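Local coordinates for exopolysaccharide biosynthesis protein (Pantoea stewartii subsp. stewartii DC283, PDB 6TGF), which modifies glycan biofilm, probably by hydrolysing exopolysaccharide, and has a trimeric parallel beta-helix fold like that of bacteriophage tailspikes, at residues C283-E288 with F320-R325; R325-S330 with L348-P353; Q356-A361 with L373-T378. One frame throughout, in Å; residues are numbered along the deposited sequence.

Contact 1 (C283-E288 with F320-R325). With EDO (1,2-ethanediol), chain C.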
# COMPACT_ATOMS: atom_id res chain seq x y z
N CYS B 283 -20.47 25.40 6.72
CA CYS B 283 -20.85 24.74 8.00
C CYS B 283 -19.73 24.94 9.03
O CYS B 283 -18.61 24.44 8.79
CB CYS B 283 -21.11 23.25 7.80
SG CYS B 283 -22.61 22.90 6.84
N ASP B 284 -20.02 25.65 10.12
CA ASP B 284 -19.06 25.97 11.21
C ASP B 284 -19.36 25.07 12.42
O ASP B 284 -20.34 25.35 13.13
CB ASP B 284 -19.10 27.46 11.56
CG ASP B 284 -17.88 27.95 12.33
OD1 ASP B 284 -17.39 27.21 13.21
OD2 ASP B 284 -17.42 29.07 12.03
N PHE B 285 -18.54 24.04 12.62
CA PHE B 285 -18.50 23.18 13.84
C PHE B 285 -17.27 23.55 14.68
O PHE B 285 -16.64 22.65 15.27
CB PHE B 285 -18.47 21.70 13.46
CG PHE B 285 -19.39 21.30 12.33
CD1 PHE B 285 -20.76 21.20 12.52
CD2 PHE B 285 -18.88 21.03 11.07
CE1 PHE B 285 -21.60 20.83 11.48
CE2 PHE B 285 -19.72 20.66 10.03
CZ PHE B 285 -21.08 20.56 10.24
N GLY B 286 -16.95 24.85 14.72
CA GLY B 286 -15.65 25.37 15.19
C GLY B 286 -15.62 25.66 16.68
O GLY B 286 -16.67 25.49 17.34
N GLU B 287 -14.45 26.07 17.18
CA GLU B 287 -14.17 26.49 18.58
C GLU B 287 -14.23 25.27 19.51
O GLU B 287 -13.15 24.89 20.02
CB GLU B 287 -15.12 27.61 19.03
CG GLU B 287 -14.89 28.92 18.30
CD GLU B 287 -15.62 29.07 16.97
OE1 GLU B 287 -16.75 28.57 16.86
OE2 GLU B 287 -15.04 29.70 16.06
N GLU B 288 -15.41 24.69 19.73
CA GLU B 288 -15.59 23.50 20.61
C GLU B 288 -14.73 22.34 20.08
O GLU B 288 -14.93 21.94 18.92
CB GLU B 288 -17.06 23.08 20.71
CG GLU B 288 -17.75 23.58 21.97
CD GLU B 288 -18.54 22.55 22.75
OE1 GLU B 288 -18.42 21.34 22.44
OE2 GLU B 288 -19.28 22.95 23.67
N PHE B 320 -16.54 23.20 5.31
CA PHE B 320 -16.57 22.56 6.66
C PHE B 320 -15.45 23.15 7.54
O PHE B 320 -14.27 22.98 7.20
CB PHE B 320 -16.43 21.04 6.52
CG PHE B 320 -17.43 20.42 5.58
CD1 PHE B 320 -18.79 20.51 5.84
CD2 PHE B 320 -17.02 19.74 4.44
CE1 PHE B 320 -19.71 19.94 4.98
CE2 PHE B 320 -17.94 19.17 3.58
CZ PHE B 320 -19.29 19.27 3.85
N GLU B 321 -15.84 23.82 8.63
CA GLU B 321 -14.93 24.35 9.68
C GLU B 321 -15.02 23.43 10.91
O GLU B 321 -15.87 23.69 11.78
CB GLU B 321 -15.30 25.78 10.06
CG GLU B 321 -14.95 26.80 9.00
CD GLU B 321 -13.49 27.23 8.96
OE1 GLU B 321 -12.66 26.57 9.62
OE2 GLU B 321 -13.19 28.22 8.27
N VAL B 322 -14.17 22.40 10.96
CA VAL B 322 -14.20 21.35 12.02
C VAL B 322 -13.07 21.61 13.03
O VAL B 322 -12.11 22.33 12.68
CB VAL B 322 -14.10 19.93 11.42
CG1 VAL B 322 -15.15 19.71 10.34
CG2 VAL B 322 -12.71 19.62 10.88
N SER B 323 -13.21 21.05 14.23
CA SER B 323 -12.19 21.06 15.31
C SER B 323 -12.27 19.73 16.07
O SER B 323 -12.91 19.69 17.14
CB SER B 323 -12.38 22.24 16.23
OG SER B 323 -11.44 22.21 17.29
N ALA B 324 -11.66 18.68 15.51
CA ALA B 324 -11.68 17.29 16.03
C ALA B 324 -10.27 16.70 16.01
O ALA B 324 -9.47 17.09 15.14
CB ALA B 324 -12.64 16.46 15.22
N ARG B 325 -9.98 15.77 16.94
CA ARG B 325 -8.68 15.05 17.03
C ARG B 325 -8.58 14.05 15.87
O ARG B 325 -7.49 13.97 15.26
CB ARG B 325 -8.55 14.34 18.38
CG ARG B 325 -7.21 13.64 18.58
CD ARG B 325 -6.96 13.21 20.01
NE ARG B 325 -5.73 12.45 20.20
CZ ARG B 325 -4.50 12.97 20.25
NH1 ARG B 325 -4.31 14.27 20.10
NH2 ARG B 325 -3.46 12.18 20.43
C1 EDO C . -4.71 8.31 21.82
O1 EDO C . -4.45 9.11 20.69
C2 EDO C . -6.05 7.67 21.79
O2 EDO C . -6.13 6.44 22.48
O HOH W 1 -15.77 20.16 14.78
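Cys283 and Asp284 pair in parallel with Phe320 and Glu321 at the outermost strand of the seven-stranded sheet that forms one face of the beta-helix. Glu321 is held through both ends of its backbone. Its N bonds to Cys283 O at 2.8 Å, almost straight at 173°, while Glu321 O accepts Phe285 N at 2.8 Å in a more bent bond of 134°. The next direct bond in the pattern is replaced by a water, which donates to Phe285 O at 2.7 Å and accepts from Ser323 N at 2.8 Å, so the two segments stay linked as they part. In a parallel beta-helix one side of each strand faces the core, and here Cys283 and Phe320 share that side: Cys283 CB lies 4.1 Å from Phe320 CD1. Phe285 joins them. A chi1 of -42° sets its CG beside the backbone N, and the CD2-CE2 flank of the ring meets two residues, CD2 lying 4.0 Å from Val322 CG1 and CE2 4.3 Å from Phe320 CD1. Helix 252-265 packs on Cys283 and Phe285, with Tyr259 meeting the Phe285 ring. Asp284 and Glu321 project from the other side of the sheet. Asp284 OD1 passes beside Glu321 CB and also takes a weak bond from Gly286 N, closing an Asx turn. The two acids keep their charges apart, Asp284 OD2 being 5.7 Å from Glu321 OE2; the latter forms a salt bridge to Arg349 on the following strand, which probably eases the repulsion between them.

Contact 2 (R325-S330 with L348-P353). With EDO (1,2-ethanediol), chain C.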
# COMPACT_ATOMS: atom_id res chain seq x y z
N ARG B 325 -9.98 15.77 16.94
CA ARG B 325 -8.68 15.05 17.03
C ARG B 325 -8.58 14.05 15.87
O ARG B 325 -7.49 13.97 15.26
CB ARG B 325 -8.55 14.34 18.38
CG ARG B 325 -7.21 13.64 18.58
CD ARG B 325 -6.96 13.21 20.01
NE ARG B 325 -5.73 12.45 20.20
CZ ARG B 325 -4.50 12.97 20.25
NH1 ARG B 325 -4.31 14.27 20.10
NH2 ARG B 325 -3.46 12.18 20.43
N TRP B 326 -9.67 13.33 15.58
CA TRP B 326 -9.76 12.34 14.47
C TRP B 326 -10.73 12.86 13.40
O TRP B 326 -11.86 13.25 13.76
CB TRP B 326 -10.19 10.97 15.00
CG TRP B 326 -9.12 10.27 15.78
CD1 TRP B 326 -8.08 9.55 15.28
CD2 TRP B 326 -8.99 10.22 17.21
NE1 TRP B 326 -7.31 9.05 16.29
CE2 TRP B 326 -7.84 9.45 17.49
CE3 TRP B 326 -9.73 10.75 18.27
CZ2 TRP B 326 -7.42 9.20 18.79
CZ3 TRP B 326 -9.31 10.50 19.56
CH2 TRP B 326 -8.17 9.74 19.82
N VAL B 327 -10.29 12.86 12.13
CA VAL B 327 -11.08 13.34 10.95
C VAL B 327 -10.94 12.32 9.82
O VAL B 327 -9.80 11.89 9.54
CB VAL B 327 -10.63 14.74 10.51
CG1 VAL B 327 -11.38 15.23 9.28
CG2 VAL B 327 -10.76 15.76 11.64
N GLU B 328 -12.06 11.94 9.20
CA GLU B 328 -12.13 11.04 8.02
C GLU B 328 -13.00 11.71 6.94
O GLU B 328 -14.19 11.96 7.22
CB GLU B 328 -12.68 9.67 8.41
CG GLU B 328 -11.93 9.01 9.56
CD GLU B 328 -12.42 7.63 9.96
OE1 GLU B 328 -13.64 7.39 9.90
OE2 GLU B 328 -11.57 6.80 10.34
N ILE B 329 -12.41 12.03 5.78
CA ILE B 329 -13.12 12.51 4.56
C ILE B 329 -12.91 11.47 3.46
O ILE B 329 -11.74 11.11 3.21
CB ILE B 329 -12.62 13.89 4.11
CG1 ILE B 329 -12.39 14.85 5.28
CG2 ILE B 329 -13.56 14.49 3.07
CD1 ILE B 329 -11.87 16.21 4.87
N SER B 330 -13.98 11.00 2.81
CA SER B 330 -13.91 9.96 1.75
C SER B 330 -15.09 10.06 0.78
O SER B 330 -16.19 10.44 1.21
CB SER B 330 -13.79 8.58 2.35
OG SER B 330 -14.85 8.33 3.27
N LEU B 348 -12.49 21.55 3.56
CA LEU B 348 -12.43 21.36 5.03
C LEU B 348 -11.17 22.02 5.61
O LEU B 348 -10.10 21.92 4.98
CB LEU B 348 -12.45 19.86 5.36
CG LEU B 348 -12.45 19.52 6.85
CD1 LEU B 348 -13.44 18.41 7.16
CD2 LEU B 348 -11.05 19.16 7.33
N ARG B 349 -11.32 22.68 6.76
CA ARG B 349 -10.21 23.09 7.66
C ARG B 349 -10.46 22.51 9.05
O ARG B 349 -11.58 22.68 9.57
CB ARG B 349 -10.10 24.62 7.76
CG ARG B 349 -9.16 25.08 8.87
CD ARG B 349 -8.72 26.52 8.74
NE ARG B 349 -9.83 27.46 8.81
CZ ARG B 349 -9.73 28.77 8.63
NH1 ARG B 349 -8.56 29.32 8.34
NH2 ARG B 349 -10.80 29.53 8.71
N ASN B 350 -9.44 21.86 9.63
CA ASN B 350 -9.44 21.36 11.03
C ASN B 350 -8.54 22.30 11.85
O ASN B 350 -7.36 22.44 11.49
CB ASN B 350 -8.99 19.90 11.10
CG ASN B 350 -9.27 19.25 12.44
OD1 ASN B 350 -9.94 19.83 13.30
ND2 ASN B 350 -8.76 18.05 12.64
N THR B 351 -9.09 22.92 12.90
CA THR B 351 -8.40 23.93 13.75
C THR B 351 -8.17 23.40 15.17
O THR B 351 -7.69 24.18 16.01
CB THR B 351 -9.19 25.25 13.78
OG1 THR B 351 -10.56 24.96 14.05
CG2 THR B 351 -9.08 26.02 12.49
N CYS B 352 -8.48 22.12 15.43
CA CYS B 352 -8.24 21.45 16.73
C CYS B 352 -6.74 21.45 17.03
O CYS B 352 -5.97 20.84 16.30
CB CYS B 352 -8.75 20.01 16.73
SG CYS B 352 -8.44 19.13 18.28
N PRO B 353 -6.29 22.14 18.11
CA PRO B 353 -4.87 22.16 18.47
C PRO B 353 -4.49 20.98 19.38
O PRO B 353 -5.38 20.36 19.95
CB PRO B 353 -4.77 23.49 19.23
CG PRO B 353 -6.09 23.59 19.96
CD PRO B 353 -7.11 22.94 19.04
C1 EDO C . -4.71 8.31 21.82
O1 EDO C . -4.45 9.11 20.69
C2 EDO C . -6.05 7.67 21.79
O2 EDO C . -6.13 6.44 22.48
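Ile329 and Leu348 face each other across the interior of the beta-helix, their side chains crossing obliquely. Ile329 CG1 stands anti to the carbonyl carbon, and CD1 continues the extended chain (chi2 179°), which carries this methyl onto Leu348: Ile329 CD1 lies 3.5 Å from Leu348 CD1 and 3.7 Å from Leu348 CB. The same leucine methyl also borders Val327, Leu348 CD1 lying 4.3 Å from Val327 CG1. The other branch of Val327 meets the amide of Asn350, and the two side chains slide past one another in opposite directions, Val327 CG2 coming to 3.2 Å from Asn350 ND2. That amide nitrogen, on a buried residue, bonds to Ala324 O, while OD1 of Asn350 turns back to take a weak bond from Cys352 N. Near the corner at Arg325 the walls converge, and Cys352 SG lies 3.9 Å from Arg325 N. No hydrogen bond joins the two segments; aliphatic packing is joined by a methyl against an amide and by the cysteine sulfur at the corner. Arg325 itself points outward. Its CG rests over one face of the Trp326 ring, offset toward the rim, and its NH2 bonds to O1 of a 1,2-ethanediol at 3.2 Å, a molecule probably from the crystallisation liquor. Strands 327-330 and 348-350 run almost antiparallel (167°) with their axes 10.2 Å apart, because they belong to different faces of the coil. Strands 290-296 and 356-366 flank the first, Phe358 adding to the core beside Val327 and Ile329, and on the outside Tyr304 and Phe305 of the second subunit meet the Trp326 ring edge-to-face. Strands 318-324 and 373-378 flank the second, Val322 packing on Leu348 and Asn350.

Contact 3 (Q356-A361 with L373-T378)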
# COMPACT_ATOMS: atom_id res chain seq x y z
N GLN B 356 -3.64 16.43 15.59
CA GLN B 356 -4.72 16.07 14.62
C GLN B 356 -4.34 14.78 13.89
O GLN B 356 -3.18 14.65 13.47
CB GLN B 356 -4.93 17.20 13.60
CG GLN B 356 -5.79 18.34 14.13
CD GLN B 356 -6.01 19.42 13.11
OE1 GLN B 356 -5.77 19.24 11.91
NE2 GLN B 356 -6.46 20.57 13.57
N PHE B 357 -5.30 13.85 13.78
CA PHE B 357 -5.25 12.64 12.93
C PHE B 357 -6.18 12.88 11.73
O PHE B 357 -7.28 13.42 11.93
CB PHE B 357 -5.67 11.40 13.72
CG PHE B 357 -4.71 10.98 14.81
CD1 PHE B 357 -3.65 10.14 14.52
CD2 PHE B 357 -4.87 11.42 16.11
CE1 PHE B 357 -2.77 9.74 15.52
CE2 PHE B 357 -3.99 11.03 17.10
CZ PHE B 357 -2.94 10.19 16.81
N PHE B 358 -5.73 12.51 10.52
CA PHE B 358 -6.49 12.71 9.26
C PHE B 358 -6.36 11.48 8.36
O PHE B 358 -5.22 11.02 8.12
CB PHE B 358 -6.03 13.97 8.54
CG PHE B 358 -6.87 14.34 7.34
CD1 PHE B 358 -6.55 13.87 6.08
CD2 PHE B 358 -7.98 15.15 7.48
CE1 PHE B 358 -7.32 14.21 4.98
CE2 PHE B 358 -8.75 15.49 6.38
CZ PHE B 358 -8.42 15.02 5.13
N ARG B 359 -7.49 10.97 7.87
CA ARG B 359 -7.58 9.93 6.81
C ARG B 359 -8.45 10.48 5.67
O ARG B 359 -9.62 10.83 5.93
CB ARG B 359 -8.15 8.63 7.38
CG ARG B 359 -7.14 7.84 8.21
CD ARG B 359 -7.68 6.51 8.69
NE ARG B 359 -7.93 5.59 7.58
CZ ARG B 359 -7.00 4.88 6.95
NH1 ARG B 359 -5.73 4.96 7.30
NH2 ARG B 359 -7.35 4.07 5.97
N GLY B 360 -7.88 10.56 4.47
CA GLY B 360 -8.56 10.94 3.22
C GLY B 360 -8.44 9.85 2.17
O GLY B 360 -7.34 9.28 2.03
N ALA B 361 -9.54 9.55 1.46
CA ALA B 361 -9.60 8.50 0.42
C ALA B 361 -10.65 8.87 -0.64
O ALA B 361 -11.76 9.28 -0.25
CB ALA B 361 -9.90 7.16 1.05
N LEU B 373 -7.69 21.37 1.47
CA LEU B 373 -7.55 20.76 2.82
C LEU B 373 -6.53 21.56 3.63
O LEU B 373 -5.41 21.79 3.12
CB LEU B 373 -7.10 19.30 2.67
CG LEU B 373 -8.16 18.33 2.15
CD1 LEU B 373 -7.54 16.97 1.84
CD2 LEU B 373 -9.31 18.17 3.14
N SER B 374 -6.90 21.96 4.85
CA SER B 374 -6.05 22.71 5.81
C SER B 374 -6.01 21.96 7.15
O SER B 374 -7.07 21.86 7.80
CB SER B 374 -6.57 24.12 5.98
OG SER B 374 -5.75 24.85 6.90
N LEU B 375 -4.82 21.47 7.54
CA LEU B 375 -4.60 20.67 8.77
C LEU B 375 -3.63 21.42 9.70
O LEU B 375 -2.83 22.22 9.19
CB LEU B 375 -4.05 19.29 8.39
CG LEU B 375 -4.86 18.52 7.34
CD1 LEU B 375 -4.20 17.19 7.02
CD2 LEU B 375 -6.29 18.30 7.80
N LEU B 376 -3.71 21.15 11.01
CA LEU B 376 -2.91 21.83 12.06
C LEU B 376 -2.34 20.79 13.04
O LEU B 376 -3.11 19.91 13.46
CB LEU B 376 -3.80 22.85 12.78
CG LEU B 376 -3.09 23.76 13.78
CD1 LEU B 376 -2.06 24.64 13.09
CD2 LEU B 376 -4.11 24.61 14.52
N ASP B 377 -1.06 20.91 13.38
CA ASP B 377 -0.35 20.05 14.36
C ASP B 377 -0.66 18.58 14.06
O ASP B 377 -1.07 17.84 14.98
CB ASP B 377 -0.75 20.42 15.79
CG ASP B 377 -0.41 21.85 16.18
OD1 ASP B 377 0.55 22.40 15.61
OD2 ASP B 377 -1.11 22.40 17.05
N THR B 378 -0.46 18.17 12.81
CA THR B 378 -0.75 16.80 12.31
C THR B 378 0.16 15.79 13.01
O THR B 378 1.39 16.02 13.04
CB THR B 378 -0.59 16.73 10.78
OG1 THR B 378 -1.52 17.65 10.20
CG2 THR B 378 -0.83 15.34 10.23
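Gln356 and Thr378 form a parallel beta bridge where strand 356-361 enters one coil of the beta-helix and segment 373-378 turns toward the next. Gln356 N bonds to Asp377 O at 3.0 Å, and Gln356 O in turn receives a CA-H...O contact from Thr378 CA at 3.4 Å. The glutamine side chain reaches further. A chi2 of -179° sets CD anti to CA, and the amide beyond lies against the backbone of Leu376: OE1 accepts Leu376 N at 2.9 Å, a straight bond (173°) whose donor sits well above the amide plane (55° out of it). On the other branch NE2 lies 3.6 Å from Leu376 CB and bonds to the carbonyls of Asn350 and Cys352, and the flat amide group is thereby tied to backbone on two successive coils. Deeper in, Phe358 enters the core, its side chain crossing those of Leu373 and Leu375 on the opposing wall at about a right angle. Leu375 covers the ring from one side, CD1 lying over the face, 3.9 Å from Phe358 CG, and CD2 approaching Phe358 CD2 at 3.6 Å. At the far end of the ring, Phe358 CZ meets Leu373 CD2 at 3.8 Å. Strand 327-330 continues this core on the preceding coil, where Val327 and Ile329 touch the Phe358 ring. Strand 380-389 takes over on the following coil, with Cys381 against both Phe358 and Leu375. Outward, Phe357 stacks on Trp326 and packs against Tyr304 of the second subunit.

Overall arrangement
The three contacts sample successive coils of one beta-helix, in series along the chain. Contact 1 lies at the edge of the seven-stranded sheet, is only partly buried, and joins neighbouring strands by backbone bonds and a water, with two acids side by side on its outer side. Contacts 2 and 3 are buried, their centres about 5 Å apart, and span opposing walls: contact 2 by packing without a hydrogen bond, contact 3 by leucines against a phenylalanine plus hydrogen bonds from the backbone and side chain of Gln356. Strands 318-324, 346-350 and 373-378 lie side by side in the sheet common to all three. Segment 325-330 pairs with 356-361 on another face, where both approach the second subunit, whereas contact 1 touches no other chain.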